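Local coordinates for conserved protein (Methanothermobacter thermautotrophicus, PDB 2WNY) that is of unknown function but belongs to an RNA-binding protein family and is encoded in the archaeal exosome superoperon, at residues D85-N90 with V131-I136. The protein carries 1 engineered substitution. Sequence-based numbering, arbitrary orientation.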
ATOM      1  N   ASP A  85      -3.893 -13.759   4.398  1.00 56.56           N
ATOM      2  CA  ASP A  85      -3.009 -14.520   3.515  1.00 57.46           C
ATOM      3  C   ASP A  85      -2.036 -13.614   2.757  1.00 51.48           C
ATOM      4  O   ASP A  85      -1.183 -14.091   2.016  1.00 51.56           O
ATOM      5  CB  ASP A  85      -3.831 -15.379   2.551  1.00 61.82           C
ATOM      6  CG  ASP A  85      -4.999 -14.620   1.956  1.00 64.64           C
ATOM      7  OD1 ASP A  85      -4.758 -13.656   1.197  1.00 67.38           O
ATOM      8  OD2 ASP A  85      -6.157 -14.995   2.254  1.00 79.60           O
ATOM      9  N   ARG A  86      -2.160 -12.309   2.962  1.00 46.20           N
ATOM     10  CA  ARG A  86      -1.312 -11.345   2.264  1.00 42.94           C
ATOM     11  C   ARG A  86      -0.044 -10.975   3.048  1.00 41.25           C
ATOM     12  O   ARG A  86       0.737 -10.139   2.598  1.00 39.85           O
ATOM     13  CB  ARG A  86      -2.105 -10.084   1.924  1.00 39.43           C
ATOM     14  CG  ARG A  86      -3.353 -10.312   1.087  1.00 45.49           C
ATOM     15  CD  ARG A  86      -4.063  -8.986   0.866  1.00 48.22           C
ATOM     16  NE  ARG A  86      -5.491  -9.154   0.624  1.00 56.30           N
ATOM     17  CZ  ARG A  86      -6.121  -8.821  -0.499  1.00 53.23           C
ATOM     18  NH1 ARG A  86      -5.460  -8.285  -1.512  1.00 48.89           N
ATOM     19  NH2 ARG A  86      -7.428  -9.026  -0.603  1.00 55.01           N
ATOM     20  N   PHE A  87       0.165 -11.599   4.204  1.00 42.40           N
ATOM     21  CA  PHE A  87       1.367 -11.371   5.022  1.00 42.84           C
ATOM     22  C   PHE A  87       2.492 -12.296   4.563  1.00 45.94           C
ATOM     23  O   PHE A  87       2.226 -13.451   4.232  1.00 48.56           O
ATOM     24  CB  PHE A  87       1.077 -11.687   6.498  1.00 44.09           C
ATOM     25  CG  PHE A  87       0.193 -10.682   7.183  1.00 39.74           C
ATOM     26  CD1 PHE A  87       0.746  -9.684   7.984  1.00 40.00           C
ATOM     27  CD2 PHE A  87      -1.196 -10.743   7.045  1.00 42.75           C
ATOM     28  CE1 PHE A  87      -0.067  -8.756   8.634  1.00 37.39           C
ATOM     29  CE2 PHE A  87      -2.024  -9.814   7.684  1.00 44.50           C
ATOM     30  CZ  PHE A  87      -1.458  -8.814   8.484  1.00 39.40           C
ATOM     31  N   ASP A  88       3.744 -11.829   4.583  1.00 44.10           N
ATOM     32  CA  ASP A  88       4.871 -12.741   4.313  1.00 47.32           C
ATOM     33  C   ASP A  88       5.440 -13.365   5.599  1.00 49.53           C
ATOM     34  O   ASP A  88       4.903 -13.146   6.693  1.00 47.09           O
ATOM     35  CB  ASP A  88       5.960 -12.081   3.444  1.00 44.57           C
ATOM     36  CG  ASP A  88       6.750 -10.991   4.182  1.00 47.60           C
ATOM     37  OD1 ASP A  88       6.581 -10.808   5.406  1.00 40.98           O
ATOM     38  OD2 ASP A  88       7.571 -10.324   3.516  1.00 53.56           O
ATOM     39  N   GLU A  89       6.514 -14.147   5.459  1.00 53.86           N
ATOM     40  CA  GLU A  89       7.142 -14.826   6.603  1.00 58.14           C
ATOM     41  C   GLU A  89       7.925 -13.864   7.514  1.00 56.50           C
ATOM     42  O   GLU A  89       8.333 -14.241   8.615  1.00 57.71           O
ATOM     43  CB  GLU A  89       8.031 -15.998   6.139  1.00 62.59           C
ATOM     44  CG  GLU A  89       8.933 -15.680   4.920  1.00 69.31           C
ATOM     45  CD  GLU A  89      10.052 -16.703   4.680  1.00 86.87           C
ATOM     46  OE1 GLU A  89      10.290 -17.570   5.550  1.00 88.85           O
ATOM     47  OE2 GLU A  89      10.703 -16.629   3.611  1.00 89.88           O
ATOM     48  N   ASN A  90       8.093 -12.617   7.068  1.00 53.76           N
ATOM     49  CA  ASN A  90       8.970 -11.646   7.733  1.00 54.66           C
ATOM     50  C   ASN A  90       8.294 -10.458   8.436  1.00 51.80           C
ATOM     51  O   ASN A  90       8.972  -9.489   8.782  1.00 52.34           O
ATOM     52  CB  ASN A  90       9.990 -11.090   6.730  1.00 54.68           C
ATOM     53  CG  ASN A  90      11.072 -12.082   6.388  1.00 64.66           C
ATOM     54  OD1 ASN A  90      11.335 -12.339   5.211  1.00 71.57           O
ATOM     55  ND2 ASN A  90      11.714 -12.647   7.410  1.00 70.35           N
ATOM     56  N   VAL A 131       2.934 -13.210  14.338  1.00 51.26           N
ATOM     57  CA  VAL A 131       2.991 -12.039  15.198  1.00 49.04           C
ATOM     58  C   VAL A 131       2.352 -10.841  14.473  1.00 46.44           C
ATOM     59  O   VAL A 131       1.489 -10.151  15.027  1.00 44.52           O
ATOM     60  CB  VAL A 131       4.455 -11.721  15.614  1.00 50.01           C
ATOM     61  CG1 VAL A 131       4.510 -10.557  16.604  1.00 44.96           C
ATOM     62  CG2 VAL A 131       5.123 -12.960  16.210  1.00 53.28           C
ATOM     63  N   ALA A 132       2.754 -10.630  13.226  1.00 43.95           N
ATOM     64  CA  ALA A 132       2.230  -9.533  12.419  1.00 43.32           C
ATOM     65  C   ALA A 132       0.712  -9.657  12.227  1.00 43.23           C
ATOM     66  O   ALA A 132      -0.026  -8.692  12.432  1.00 39.39           O
ATOM     67  CB  ALA A 132       2.949  -9.467  11.083  1.00 41.83           C
ATOM     68  N   VAL A 133       0.265 -10.859  11.858  1.00 44.32           N
ATOM     69  CA  VAL A 133      -1.159 -11.169  11.707  1.00 45.66           C
ATOM     70  C   VAL A 133      -1.937 -10.831  12.989  1.00 46.59           C
ATOM     71  O   VAL A 133      -2.935 -10.103  12.950  1.00 44.83           O
ATOM     72  CB  VAL A 133      -1.361 -12.672  11.328  1.00 49.72           C
ATOM     73  CG1 VAL A 133      -2.804 -13.112  11.535  1.00 48.66           C
ATOM     74  CG2 VAL A 133      -0.922 -12.915   9.886  1.00 48.87           C
ATOM     75  N   GLU A 134      -1.473 -11.361  14.118  1.00 48.56           N
ATOM     76  CA  GLU A 134      -2.137 -11.117  15.404  1.00 50.90           C
ATOM     77  C   GLU A 134      -2.253  -9.619  15.699  1.00 47.75           C
ATOM     78  O   GLU A 134      -3.314  -9.144  16.114  1.00 45.65           O
ATOM     79  CB  GLU A 134      -1.429 -11.845  16.557  1.00 52.43           C
ATOM     80  CG  GLU A 134      -2.007 -11.544  17.955  1.00 59.14           C
ATOM     81  CD  GLU A 134      -3.499 -11.876  18.095  1.00 75.49           C
ATOM     82  OE1 GLU A 134      -4.050 -12.620  17.251  1.00 78.22           O
ATOM     83  OE2 GLU A 134      -4.123 -11.393  19.065  1.00 81.08           O
ATOM     84  N   ASN A 135      -1.165  -8.888  15.451  1.00 45.84           N
ATOM     85  CA  ASN A 135      -1.109  -7.450  15.724  1.00 44.22           C
ATOM     86  C   ASN A 135      -2.101  -6.643  14.902  1.00 42.30           C
ATOM     87  O   ASN A 135      -2.757  -5.738  15.421  1.00 43.30           O
ATOM     88  CB  ASN A 135       0.311  -6.920  15.514  1.00 41.55           C
ATOM     89  CG  ASN A 135       1.244  -7.319  16.625  1.00 45.40           C
ATOM     90  OD1 ASN A 135       0.822  -7.851  17.652  1.00 39.45           O
ATOM     91  ND2 ASN A 135       2.528  -7.071  16.425  1.00 38.74           N
ATOM     92  N   ILE A 136      -2.219  -6.982  13.623  1.00 40.48           N
ATOM     93  CA  ILE A 136      -3.153  -6.294  12.742  1.00 40.43           C
ATOM     94  C   ILE A 136      -4.605  -6.676  13.070  1.00 42.10           C
ATOM     95  O   ILE A 136      -5.496  -5.810  13.084  1.00 40.51           O
ATOM     96  CB  ILE A 136      -2.816  -6.541  11.235  1.00 37.87           C
ATOM     97  CG1 ILE A 136      -1.415  -5.995  10.875  1.00 40.61           C
ATOM     98  CG2 ILE A 136      -3.918  -5.967  10.314  1.00 38.94           C
ATOM     99  CD1 ILE A 136      -1.244  -4.455  10.963  1.00 37.44           C
TER
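Phe-87 faces Val-133 across the contact with 7.1 Å between their CA atoms, the loop 85-90 running past one side of the helix 131-136, which is part of the longer helix 129-139. Phe-87 alone carries the loop's side of the packing. With CG anti to its own carbonyl carbon (chi1 -72°), the ring reaches across to three helix residues, Ala-132, Val-133 and Ile-136. Val-133 comes over one face: its CG2 methyl sits 3.8 Å from the centroid of the Phe-87 ring, 20° off the normal, a CH-pi contact. Val-133 CG2 is displaced toward the rim and comes closest to Phe-87 CD2, at 3.6 Å. Ile-136, one helical turn after Ala-132, meets the far end of the ring in its plane, CG1 lying 3.7 Å from Phe-87 CZ. Ala-132 fills in along the CD1-CE1 side, where its CB is 3.8 Å from Phe-87 CD1; the ring's CE1 also rests against the Ala-132 carbonyl carbon, so helix backbone forms part of the surface it packs on. Beyond the pair, Leu-93 of strand 92-98 and Met-80 also touch Phe-87, while Ala-132 and Ile-136 pack on Val-122 of strand 115-122. Next to the phenylalanine the loop is turned by a hydrogen bond of its own: Asp-88 OD1 accepts from Asn-90 N at 2.9 Å, an Asx turn, with the N-H approaching from well above the carboxylate plane. The same oxygen also takes the N-H of Asn-92, tying the turn to the next strand. Side-chain packing between 85-90 and 131-136 is thus apolar, one aromatic ring met over a face by Val-133 and at its edge by Ile-136, with Ala-132 beside it; just outside, Arg-129 NH2 adds a weak hydrogen bond to Phe-87 O.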